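Local coordinates for cellulosomal scaffoldin anchoring protein C (Acetivibrio cellulolyticus, PDB 4UYP), which anchors cellulosomes to the bacterial cell surface, its third cohesin domain, the part in this chain, binding the dockerin of the adaptor scaffoldin ScaB, at residues V17-T22 against I96-S101. Residues are numbered along the deposited sequence; the frame is centred on the assembly and turned at random. Where two conformers were deposited one is given.
Sequences VSVPIT and INFKVS
Val19 lays its CG2 methyl against the rim of the Phe98 ring, near the ring plane and 3.7 Å from CD2, while Ile96, two residues earlier on the same strand as Phe98, sets its CG2 over one ring face, toward the rim. Val19 holds CG1 anti to the backbone N (chi1 170°), which turns CG2 to the ring. Along this buried face the apolar row runs on in both directions: in the Ile21 conformer given, the tips of Ile21 and Ile96 meet with CD1 atoms 3.9 Å apart, and Val17 CG1 reaches Val100 CG2 at 4.1 Å. The backbones beneath form an antiparallel ladder in which Val17–Phe98 and Val19–Ile96 are hydrogen-bonded pairs, each closed by two N-H···O bonds, such as Val19 N to Ile96 O at 2.8 Å. Between them lies the non-hydrogen-bonded pair Ser18–Asn97, whose side chains occupy the other, partly exposed face. There contact is sparse and polar: in the conformer given, Ser18 OG donates to Asn97 OD1 at 2.7 Å, in the amide plane, and ND2 hydrogen-bonds to Ser49 and Asp51, holding both amide ends. Within the cohesin beta-sandwich, Phe40 meets the Phe98 ring edge-to-face, strand 91-100 runs between strands 16-24 and 45-52, Ile139 of strand 133-141 touches Val17, Val19 and Phe98, and strand 3-11 flanks 16-24 on its far side.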
loop_
_atom_site.group_PDB
_atom_site.type_symbol
_atom_site.label_atom_id
_atom_site.label_comp_id
_atom_site.label_asym_id
_atom_site.label_seq_id
_atom_site.Cartn_x
_atom_site.Cartn_y
_atom_site.Cartn_z
ATOM N N VAL C 17 -19.965 -6.029 -4.580
ATOM C CA VAL C 17 -19.909 -4.868 -5.491
ATOM C C VAL C 17 -18.738 -5.054 -6.462
ATOM O O VAL C 17 -17.823 -5.864 -6.184
ATOM C CB VAL C 17 -19.781 -3.539 -4.745
ATOM C CG1 VAL C 17 -20.971 -3.380 -3.774
ATOM C CG2 VAL C 17 -18.508 -3.429 -3.920
ATOM N N SER C 18 -18.754 -4.358 -7.594
ATOM C CA SER C 18 -17.683 -4.522 -8.511
ATOM C C SER C 18 -17.007 -3.160 -8.790
ATOM O O SER C 18 -17.698 -2.109 -8.999
ATOM C CB SER C 18 -18.187 -5.152 -9.785
ATOM O OG SER C 18 -18.866 -6.347 -9.553
ATOM N N VAL C 19 -15.682 -3.235 -8.766
ATOM C CA VAL C 19 -14.830 -2.067 -8.943
ATOM C C VAL C 19 -14.010 -2.310 -10.237
ATOM O O VAL C 19 -13.034 -3.059 -10.198
ATOM C CB VAL C 19 -13.926 -1.945 -7.667
ATOM C CG1 VAL C 19 -12.833 -0.879 -7.877
ATOM C CG2 VAL C 19 -14.770 -1.538 -6.451
ATOM N N PRO C 20 -14.322 -1.566 -11.306
ATOM C CA PRO C 20 -13.541 -1.691 -12.582
ATOM C C PRO C 20 -12.262 -0.867 -12.517
ATOM O O PRO C 20 -12.239 0.220 -11.978
ATOM C CB PRO C 20 -14.503 -1.180 -13.645
ATOM C CG PRO C 20 -15.328 -0.130 -12.930
ATOM C CD PRO C 20 -15.464 -0.639 -11.462
ATOM N N ILE C 21 -11.219 -1.429 -13.105
ATOM C CA ILE C 21 -9.959 -0.736 -13.271
ATOM C C ILE C 21 -9.824 -0.453 -14.783
ATOM O O ILE C 21 -9.744 -1.386 -15.610
ATOM C CB ILE C 21 -8.747 -1.495 -12.742
ATOM C CG1 ILE C 21 -8.845 -1.827 -11.225
ATOM C CG2 ILE C 21 -7.450 -0.736 -13.101
ATOM C CD1 ILE C 21 -8.070 -3.024 -10.765
ATOM N N THR C 22 -9.813 0.844 -15.128
ATOM C CA THR C 22 -9.885 1.305 -16.524
ATOM C C THR C 22 -8.566 1.972 -16.867
ATOM O O THR C 22 -7.994 2.713 -16.057
ATOM C CB THR C 22 -11.036 2.325 -16.790
ATOM O OG1 THR C 22 -12.278 1.776 -16.331
ATOM C CG2 THR C 22 -11.119 2.793 -18.301
ATOM N N ILE C 96 -12.511 -5.851 -9.878
ATOM C CA ILE C 96 -12.375 -6.553 -8.574
ATOM C C ILE C 96 -13.785 -6.686 -7.970
ATOM O O ILE C 96 -14.475 -5.628 -7.875
ATOM C CB ILE C 96 -11.489 -5.821 -7.604
ATOM C CG1 ILE C 96 -10.093 -5.658 -8.233
ATOM C CG2 ILE C 96 -11.361 -6.603 -6.279
ATOM C CD1 ILE C 96 -9.277 -4.664 -7.436
ATOM N N ASN C 97 -14.257 -7.894 -7.686
ATOM C CA ASN C 97 -15.532 -8.053 -6.973
ATOM C C ASN C 97 -15.306 -8.151 -5.501
ATOM O O ASN C 97 -14.646 -9.100 -5.064
ATOM C CB ASN C 97 -16.193 -9.285 -7.540
ATOM C CG ASN C 97 -16.326 -9.206 -9.073
ATOM O OD1 ASN C 97 -16.926 -8.251 -9.574
ATOM N ND2 ASN C 97 -15.803 -10.202 -9.764
ATOM N N PHE C 98 -15.770 -7.141 -4.785
ATOM C CA PHE C 98 -15.511 -7.043 -3.337
ATOM C C PHE C 98 -16.765 -7.410 -2.519
ATOM O O PHE C 98 -17.881 -6.953 -2.844
ATOM C CB PHE C 98 -15.233 -5.600 -2.936
ATOM C CG PHE C 98 -13.831 -5.101 -3.250
ATOM C CD1 PHE C 98 -12.783 -5.515 -2.447
ATOM C CD2 PHE C 98 -13.572 -4.289 -4.309
ATOM C CE1 PHE C 98 -11.483 -5.023 -2.641
ATOM C CE2 PHE C 98 -12.228 -3.773 -4.512
ATOM C CZ PHE C 98 -11.241 -4.152 -3.677
ATOM N N LYS C 99 -16.600 -8.288 -1.563
ATOM C CA LYS C 99 -17.653 -8.520 -0.544
ATOM C C LYS C 99 -17.589 -7.437 0.532
ATOM O O LYS C 99 -16.575 -7.265 1.191
ATOM C CB LYS C 99 -17.370 -9.953 0.093
ATOM C CG LYS C 99 -18.116 -10.190 1.401
ATOM C CD LYS C 99 -19.548 -10.333 1.089
ATOM C CE LYS C 99 -20.314 -10.839 2.366
ATOM N NZ LYS C 99 -20.069 -10.051 3.527
ATOM N N VAL C 100 -18.710 -6.695 0.662
ATOM C CA VAL C 100 -18.877 -5.706 1.717
ATOM C C VAL C 100 -19.225 -6.470 3.035
ATOM O O VAL C 100 -20.191 -7.250 3.030
ATOM C CB VAL C 100 -20.004 -4.730 1.367
ATOM C CG1 VAL C 100 -20.162 -3.716 2.495
ATOM C CG2 VAL C 100 -19.653 -4.014 0.040
ATOM N N SER C 101 -18.474 -6.114 4.072
ATOM C CA SER C 101 -18.740 -6.796 5.363
ATOM C C SER C 101 -20.237 -6.779 5.756
ATOM O O SER C 101 -20.920 -5.754 5.549
ATOM C CB SER C 101 -17.935 -6.134 6.352
ATOM O OG SER C 101 -18.259 -6.659 7.669
#